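Local atomic coordinates of TsrE (Streptomyces laurentii, PDB entry 7CWW), a protein that probably acts as a cyclase in the biosynthesis of a thiopeptide antibiotic. Residues D140-H152 with P223-V237. Residues are numbered along the deposited sequence; the frame is centred on the assembly and turned at random.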
# COMPACT_ATOMS: atom_id res chain seq x y z
N ASP A 140 -0.00 -0.33 12.62
CA ASP A 140 -1.28 -0.90 13.04
C ASP A 140 -2.07 -1.44 11.86
O ASP A 140 -2.53 -2.59 11.88
CB ASP A 140 -2.11 0.14 13.78
CG ASP A 140 -1.63 0.39 15.20
OD1 ASP A 140 -0.70 -0.30 15.67
OD2 ASP A 140 -2.18 1.31 15.84
N PHE A 141 -2.29 -0.62 10.82
CA PHE A 141 -3.20 -1.11 9.79
C PHE A 141 -2.53 -2.12 8.87
O PHE A 141 -3.21 -3.00 8.34
CB PHE A 141 -3.86 0.06 9.03
CG PHE A 141 -3.00 0.74 7.97
CD1 PHE A 141 -2.81 0.17 6.71
CD2 PHE A 141 -2.50 2.02 8.19
CE1 PHE A 141 -2.06 0.84 5.72
CE2 PHE A 141 -1.75 2.69 7.20
CZ PHE A 141 -1.54 2.09 5.97
N LEU A 142 -1.20 -2.06 8.72
CA LEU A 142 -0.51 -3.06 7.92
C LEU A 142 -0.57 -4.43 8.59
O LEU A 142 -0.86 -5.44 7.94
CB LEU A 142 0.94 -2.65 7.68
CG LEU A 142 1.15 -1.47 6.73
CD1 LEU A 142 2.63 -1.13 6.72
CD2 LEU A 142 0.60 -1.79 5.31
N VAL A 143 -0.30 -4.50 9.90
CA VAL A 143 -0.37 -5.79 10.59
C VAL A 143 -1.77 -6.38 10.45
O VAL A 143 -1.95 -7.54 10.05
CB VAL A 143 0.02 -5.63 12.08
CG1 VAL A 143 -0.38 -6.86 12.87
CG2 VAL A 143 1.54 -5.38 12.22
N CYS A 144 -2.79 -5.57 10.77
CA CYS A 144 -4.17 -6.02 10.68
C CYS A 144 -4.58 -6.40 9.26
O CYS A 144 -5.37 -7.33 9.09
CB CYS A 144 -5.07 -4.91 11.22
SG CYS A 144 -4.80 -4.70 13.00
N THR A 145 -4.06 -5.71 8.24
CA THR A 145 -4.46 -6.05 6.88
C THR A 145 -4.02 -7.47 6.51
O THR A 145 -4.77 -8.22 5.88
CB THR A 145 -3.89 -5.03 5.90
OG1 THR A 145 -4.53 -3.77 6.13
CG2 THR A 145 -4.16 -5.45 4.45
N GLY A 146 -2.80 -7.85 6.89
CA GLY A 146 -2.33 -9.19 6.60
C GLY A 146 -3.16 -10.28 7.27
O GLY A 146 -3.34 -11.36 6.69
N VAL A 147 -3.67 -10.01 8.47
CA VAL A 147 -4.54 -10.96 9.17
C VAL A 147 -5.94 -10.96 8.57
O VAL A 147 -6.57 -12.02 8.43
CB VAL A 147 -4.58 -10.60 10.67
CG1 VAL A 147 -5.50 -11.59 11.44
CG2 VAL A 147 -3.16 -10.61 11.25
N MET A 148 -6.46 -9.78 8.21
CA MET A 148 -7.82 -9.69 7.70
C MET A 148 -7.97 -10.39 6.35
O MET A 148 -8.99 -11.05 6.08
CB MET A 148 -8.22 -8.21 7.57
CG MET A 148 -9.68 -7.98 7.07
SD MET A 148 -9.78 -7.94 5.24
CE MET A 148 -9.09 -6.32 4.91
N LEU A 149 -6.99 -10.24 5.47
CA LEU A 149 -7.10 -10.79 4.13
C LEU A 149 -6.91 -12.30 4.09
O LEU A 149 -7.38 -12.94 3.14
CB LEU A 149 -6.09 -10.13 3.19
CG LEU A 149 -6.34 -8.65 2.86
CD1 LEU A 149 -5.13 -8.08 2.10
CD2 LEU A 149 -7.64 -8.47 2.08
N ALA A 150 -6.26 -12.87 5.11
CA ALA A 150 -5.91 -14.30 5.08
C ALA A 150 -7.10 -15.22 4.81
O ALA A 150 -6.95 -16.12 3.96
CB ALA A 150 -5.20 -14.69 6.39
N PRO A 151 -8.26 -15.09 5.46
CA PRO A 151 -9.36 -16.03 5.16
C PRO A 151 -9.92 -15.92 3.76
O PRO A 151 -10.68 -16.81 3.35
CB PRO A 151 -10.44 -15.69 6.22
CG PRO A 151 -10.04 -14.38 6.81
CD PRO A 151 -8.56 -14.26 6.65
N HIS A 152 -9.59 -14.88 2.99
CA HIS A 152 -10.08 -14.76 1.62
C HIS A 152 -9.10 -15.35 0.60
O HIS A 152 -9.39 -15.32 -0.60
CB HIS A 152 -10.37 -13.29 1.32
CG HIS A 152 -11.28 -12.65 2.33
ND1 HIS A 152 -12.64 -12.89 2.36
CD2 HIS A 152 -11.01 -11.83 3.38
CE1 HIS A 152 -13.17 -12.22 3.37
NE2 HIS A 152 -12.21 -11.57 4.00
N PRO A 223 -7.71 -0.46 17.00
CA PRO A 223 -7.63 1.01 17.02
C PRO A 223 -8.49 1.64 15.93
O PRO A 223 -8.57 1.13 14.80
CB PRO A 223 -6.15 1.29 16.80
CG PRO A 223 -5.46 0.10 17.37
CD PRO A 223 -6.38 -1.08 17.16
N GLU A 224 -9.12 2.77 16.27
CA GLU A 224 -10.18 3.36 15.46
C GLU A 224 -9.76 3.57 14.01
O GLU A 224 -10.53 3.27 13.09
CB GLU A 224 -10.61 4.70 16.07
CG GLU A 224 -11.73 5.40 15.32
CD GLU A 224 -11.99 6.81 15.84
OE1 GLU A 224 -12.40 7.67 15.04
OE2 GLU A 224 -11.77 7.05 17.05
N LEU A 225 -8.57 4.13 13.77
CA LEU A 225 -8.17 4.40 12.39
C LEU A 225 -7.94 3.10 11.63
O LEU A 225 -8.31 2.98 10.45
CB LEU A 225 -6.91 5.27 12.38
CG LEU A 225 -7.10 6.72 12.85
CD1 LEU A 225 -5.76 7.47 12.93
CD2 LEU A 225 -8.06 7.43 11.91
N ALA A 226 -7.29 2.12 12.26
CA ALA A 226 -7.07 0.84 11.60
C ALA A 226 -8.40 0.17 11.32
O ALA A 226 -8.61 -0.39 10.23
CB ALA A 226 -6.18 -0.07 12.44
N ARG A 227 -9.32 0.23 12.29
CA ARG A 227 -10.62 -0.40 12.13
C ARG A 227 -11.33 0.14 10.90
O ARG A 227 -11.88 -0.63 10.10
CB ARG A 227 -11.47 -0.16 13.38
CG ARG A 227 -12.74 -0.99 13.45
CD ARG A 227 -13.53 -0.66 14.73
NE ARG A 227 -14.88 -1.22 14.69
CZ ARG A 227 -15.93 -0.69 15.32
NH1 ARG A 227 -15.80 0.42 16.03
NH2 ARG A 227 -17.12 -1.28 15.23
N GLU A 228 -11.34 1.47 10.73
CA GLU A 228 -12.01 2.06 9.58
C GLU A 228 -11.35 1.63 8.28
O GLU A 228 -12.03 1.31 7.30
CB GLU A 228 -12.03 3.59 9.70
CG GLU A 228 -12.80 4.34 8.60
CD GLU A 228 -14.32 4.17 8.72
OE1 GLU A 228 -14.80 3.64 9.76
OE2 GLU A 228 -15.04 4.56 7.78
N TRP A 229 -10.01 1.60 8.25
CA TRP A 229 -9.31 1.07 7.09
C TRP A 229 -9.74 -0.36 6.80
O TRP A 229 -10.07 -0.70 5.65
CB TRP A 229 -7.80 1.12 7.29
CG TRP A 229 -7.08 0.26 6.28
CD1 TRP A 229 -6.54 -0.98 6.50
CD2 TRP A 229 -6.84 0.56 4.89
NE1 TRP A 229 -5.97 -1.46 5.33
CE2 TRP A 229 -6.16 -0.54 4.33
CE3 TRP A 229 -7.16 1.65 4.07
CZ2 TRP A 229 -5.75 -0.57 2.98
CZ3 TRP A 229 -6.77 1.61 2.73
CH2 TRP A 229 -6.07 0.51 2.20
N LEU A 230 -9.74 -1.22 7.83
CA LEU A 230 -10.00 -2.65 7.61
C LEU A 230 -11.41 -2.88 7.09
O LEU A 230 -11.60 -3.66 6.15
CB LEU A 230 -9.79 -3.45 8.91
CG LEU A 230 -8.35 -3.40 9.40
CD1 LEU A 230 -8.26 -3.71 10.89
CD2 LEU A 230 -7.43 -4.31 8.57
N VAL A 231 -12.42 -2.23 7.70
CA VAL A 231 -13.79 -2.52 7.29
C VAL A 231 -14.03 -2.05 5.86
O VAL A 231 -14.73 -2.72 5.08
CB VAL A 231 -14.82 -1.92 8.29
CG1 VAL A 231 -14.64 -2.54 9.68
CG2 VAL A 231 -14.71 -0.41 8.36
N ARG A 232 -13.45 -0.91 5.48
CA ARG A 232 -13.63 -0.43 4.11
C ARG A 232 -12.93 -1.34 3.11
O ARG A 232 -13.53 -1.73 2.10
CB ARG A 232 -13.13 1.01 4.01
CG ARG A 232 -14.01 1.96 4.79
CD ARG A 232 -13.92 3.38 4.27
NE ARG A 232 -14.80 4.24 5.05
CZ ARG A 232 -16.01 4.64 4.65
NH1 ARG A 232 -16.49 4.26 3.48
NH2 ARG A 232 -16.73 5.42 5.45
N LEU A 233 -11.67 -1.71 3.37
CA LEU A 233 -11.01 -2.63 2.45
C LEU A 233 -11.75 -3.95 2.38
O LEU A 233 -11.95 -4.52 1.30
CB LEU A 233 -9.55 -2.86 2.85
CG LEU A 233 -8.70 -3.72 1.91
CD1 LEU A 233 -8.53 -3.08 0.49
CD2 LEU A 233 -7.33 -4.02 2.53
N ARG A 234 -12.19 -4.46 3.54
CA ARG A 234 -12.88 -5.74 3.55
C ARG A 234 -14.20 -5.68 2.80
O ARG A 234 -14.60 -6.66 2.16
CB ARG A 234 -13.08 -6.20 4.99
CG ARG A 234 -13.72 -7.57 5.14
CD ARG A 234 -13.89 -7.90 6.61
NE ARG A 234 -14.91 -7.06 7.25
CZ ARG A 234 -15.14 -7.03 8.56
NH1 ARG A 234 -14.40 -7.77 9.38
NH2 ARG A 234 -16.11 -6.28 9.06
N ASP A 235 -14.89 -4.53 2.86
CA ASP A 235 -16.11 -4.34 2.07
C ASP A 235 -15.85 -4.46 0.57
O ASP A 235 -16.75 -4.82 -0.19
CB ASP A 235 -16.71 -2.96 2.35
CG ASP A 235 -17.46 -2.89 3.66
OD1 ASP A 235 -17.77 -3.95 4.24
OD2 ASP A 235 -17.75 -1.75 4.10
N TYR A 236 -14.63 -4.12 0.13
CA TYR A 236 -14.29 -4.19 -1.29
C TYR A 236 -13.86 -5.58 -1.74
O TYR A 236 -13.82 -5.83 -2.95
CB TYR A 236 -13.17 -3.19 -1.61
CG TYR A 236 -13.73 -1.84 -1.96
CD1 TYR A 236 -14.37 -1.06 -1.00
CD2 TYR A 236 -13.65 -1.34 -3.26
CE1 TYR A 236 -14.91 0.19 -1.32
CE2 TYR A 236 -14.19 -0.09 -3.58
CZ TYR A 236 -14.82 0.66 -2.61
OH TYR A 236 -15.36 1.88 -2.92
N VAL A 237 -13.52 -6.48 -0.81
CA VAL A 237 -13.02 -7.80 -1.21
C VAL A 237 -13.99 -8.55 -2.14
O VAL A 237 -13.53 -9.11 -3.13
CB VAL A 237 -12.64 -8.61 0.04
CG1 VAL A 237 -12.43 -10.08 -0.32
CG2 VAL A 237 -11.38 -8.00 0.69
O HOH W 1 -4.75 2.98 14.28
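Trp229 NE1 gives its N-H to Thr145 OG1 at 2.8 Å, the acceptor lying in the indole plane. The bond joins two packed helices, 131-149 and 224-245, in the helical part of this lantibiotic dehydratase C-terminal family protein. Helix portions 140-149 and 224-237 run in the same general direction, crossing at -37°, and their axes come within 9.1 Å. Phe141 turns its ring edge to the face of Trp229. Ala226 CB sits 4.1 Å from Phe141 CA, where the backbones are close. Asp140 OD2 lies against Pro223 CG. Further along, Leu230 puts both methyls against Cys144 CB. The Met148 chain bends twice (chi2 -88°, chi3 -75°), which brings CE to Leu233 CD2 at 3.7 Å and SD to Arg234 CB. Leu149 CD2 touches Val237 CG2, and Leu149 also lines the pocket of the bound polyethylene glycol. Val237 CG1 lies over one face of the His152 ring, a CH-pi contact.

Around this first shell, His323 stacks on Trp229 and meets Phe141 edge-to-face. Asp140 OD2 forms a salt bridge with Arg204 of helix 183-211. Thr145 itself is fixed by its own helix: OG1 donates to Phe141 O at 2.7 Å, on the opposite face of that carbonyl from Thr145 N.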